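PDB 1H12: endo-1,4-beta-xylanase from Pseudoalteromonas haloplanktis, which hydrolyses internal beta-1,4 linkages of xylan as a cold-adapted family 8 glycoside hydrolase, and probably also acts on beta-1,4-glucans such as cellulose. Local coordinates for residues A116-V121 / T178-L183. Numbering follows the deposited sequence.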
loop_
_atom_site.group_PDB
_atom_site.type_symbol
_atom_site.label_atom_id
_atom_site.label_comp_id
_atom_site.label_asym_id
_atom_site.label_seq_id
_atom_site.Cartn_x
_atom_site.Cartn_y
_atom_site.Cartn_z
ATOM N N ALA A 116 21.488 3.380 15.880
ATOM C CA ALA A 116 20.755 4.584 15.604
ATOM C C ALA A 116 19.833 4.448 14.411
ATOM O O ALA A 116 18.823 5.124 14.344
ATOM C CB ALA A 116 21.727 5.788 15.382
ATOM N N LYS A 117 20.208 3.636 13.471
ATOM C CA LYS A 117 19.382 3.466 12.254
ATOM C C LYS A 117 18.058 2.787 12.507
ATOM O O LYS A 117 17.125 2.903 11.691
ATOM C CB LYS A 117 20.157 2.736 11.181
ATOM C CG LYS A 117 21.294 3.572 10.578
ATOM C CD LYS A 117 21.959 2.874 9.440
ATOM C CE LYS A 117 23.056 3.752 8.720
ATOM N NZ LYS A 117 24.272 3.705 9.594
ATOM N N LYS A 118 17.913 2.095 13.639
ATOM C CA LYS A 118 16.673 1.422 14.015
ATOM C C LYS A 118 15.828 2.231 14.957
ATOM O O LYS A 118 14.667 1.852 15.233
ATOM C CB LYS A 118 16.971 0.085 14.679
ATOM C CG LYS A 118 17.352 -1.006 13.668
ATOM C CD LYS A 118 17.776 -2.255 14.305
ATOM C CE LYS A 118 18.036 -3.331 13.244
ATOM N NZ LYS A 118 18.684 -4.547 13.920
ATOM N N GLN A 119 16.346 3.314 15.511
ATOM C CA GLN A 119 15.620 4.052 16.552
ATOM C C GLN A 119 14.310 4.589 16.060
ATOM O O GLN A 119 14.271 5.396 15.132
ATOM C CB GLN A 119 16.491 5.192 17.083
ATOM C CG GLN A 119 17.699 4.666 17.865
ATOM C CD GLN A 119 18.667 5.735 18.298
ATOM O OE1 GLN A 119 18.544 6.871 17.892
ATOM N NE2 GLN A 119 19.654 5.351 19.118
ATOM N N GLY A 120 13.226 4.153 16.690
ATOM C CA GLY A 120 11.906 4.608 16.340
ATOM C C GLY A 120 11.309 4.091 15.065
ATOM O O GLY A 120 10.191 4.468 14.740
ATOM N N VAL A 121 12.026 3.250 14.312
ATOM C CA VAL A 121 11.419 2.605 13.146
ATOM C C VAL A 121 10.657 1.361 13.606
ATOM O O VAL A 121 10.847 0.903 14.734
ATOM C CB VAL A 121 12.426 2.289 12.015
ATOM C CG1 VAL A 121 13.322 3.516 11.748
ATOM C CG2 VAL A 121 13.260 1.064 12.265
ATOM N N THR A 178 10.437 10.379 11.882
ATOM C CA THR A 178 11.148 9.128 11.719
ATOM C C THR A 178 11.403 8.804 10.255
ATOM O O THR A 178 12.491 8.369 9.878
ATOM C CB THR A 178 10.404 8.012 12.444
ATOM O OG1 THR A 178 10.497 8.273 13.856
ATOM C CG2 THR A 178 10.954 6.630 12.122
ATOM N N ILE A 179 10.392 8.973 9.413
ATOM C CA ILE A 179 10.579 8.711 7.985
ATOM C C ILE A 179 11.704 9.598 7.450
ATOM O O ILE A 179 12.618 9.126 6.767
ATOM C CB ILE A 179 9.266 8.904 7.217
ATOM C CG1 ILE A 179 8.232 7.878 7.639
ATOM C CG2 ILE A 179 9.551 8.790 5.721
ATOM C CD1 ILE A 179 6.802 8.223 7.186
ATOM N N LYS A 180 11.613 10.900 7.717
ATOM C CA LYS A 180 12.604 11.822 7.236
ATOM C C LYS A 180 14.009 11.495 7.726
ATOM O O LYS A 180 14.967 11.548 6.947
ATOM C CB LYS A 180 12.187 13.245 7.652
ATOM C CG LYS A 180 13.154 14.319 7.230
ATOM C CD LYS A 180 12.532 15.715 7.549
ATOM C CE LYS A 180 13.357 16.842 7.145
ATOM N NZ LYS A 180 12.532 17.989 7.776
ATOM N N ASN A 181 14.136 11.178 9.004
ATOM C CA ASN A 181 15.447 11.012 9.606
ATOM C C ASN A 181 16.055 9.640 9.434
ATOM O O ASN A 181 17.293 9.523 9.531
ATOM C CB ASN A 181 15.358 11.304 11.100
ATOM C CG ASN A 181 15.083 12.722 11.402
ATOM O OD1 ASN A 181 15.424 13.594 10.670
ATOM N ND2 ASN A 181 14.472 12.944 12.595
ATOM N N LYS A 182 15.250 8.620 9.239
ATOM C CA LYS A 182 15.712 7.259 9.184
ATOM C C LYS A 182 15.464 6.533 7.885
ATOM O O LYS A 182 16.141 5.536 7.608
ATOM C CB LYS A 182 15.035 6.422 10.313
ATOM C CG LYS A 182 15.187 6.992 11.702
ATOM C CD LYS A 182 16.598 7.078 12.259
ATOM C CE LYS A 182 16.624 7.644 13.650
ATOM N NZ LYS A 182 18.013 7.775 14.156
ATOM N N LEU A 183 14.464 6.960 7.110
ATOM C CA LEU A 183 13.943 6.152 6.009
ATOM C C LEU A 183 13.993 6.841 4.660
ATOM O O LEU A 183 13.353 6.375 3.726
ATOM C CB LEU A 183 12.529 5.640 6.297
ATOM C CG LEU A 183 12.330 4.938 7.660
ATOM C CD1 LEU A 183 10.895 4.555 7.822
ATOM C CD2 LEU A 183 13.237 3.741 7.772
HETATM O O HOH W 1 17.898 4.710 9.574
HETATM O O HOH W 2 13.036 7.869 14.849
HETATM O O HOH W 3 9.041 6.755 15.617
#
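The last turn of helix 168-182 packs against the loop that leads into strand 123-128, and Lys182 and Ala116 make the one direct hydrogen bond between them. Lys182 NZ donates to Ala116 O at 2.8 Å. NZ meets the carbonyl at a C=O...N angle of 141°, tilted 34° from its plane. Gln119 N reaches the same oxygen from the opposite face, so Ala116 O is gripped by two donors. The lysine chain bends once, at chi2 (-64°), and then runs extended alongside the loop to Ala116 O. On the way its CE passes Gln119 O at 3.6 Å. Gln119 NE2 donates to His113 O. Lower on the same chain, Lys182 CB rests on Val121 CG1 at 3.7 Å, the two side chains meeting at about a right angle.

The contact joins a helix end to a connecting loop of the (alpha/alpha)6 barrel of family 8, its centre about 20 Å from that of the chain. The loop here forms a type II beta turn from Lys118 to Val121, with Gly120 at the positive-phi position. Gly120 O lies 3.5 Å from Thr178 CG2. That methyl sits anti to the backbone N, which puts it over the turn beside Val121 CG1. Thr178 OG1 shares one water with Gln119 O and a second with Gly120 O, and is also hydrogen-bonded to Thr174 O in its own helix. A third water donates to both Lys117 O and Lys182 O where the helix ends. An alanine in place of Lys182 would probably cost Ala116 O its lysine donor and open a gap beside Gln119 O, where CG to CE lay. Deeper in, Val121 CG1 also meets Leu183 CD2 at 4.0 Å, and both residues touch Glu146 of helix 143-160.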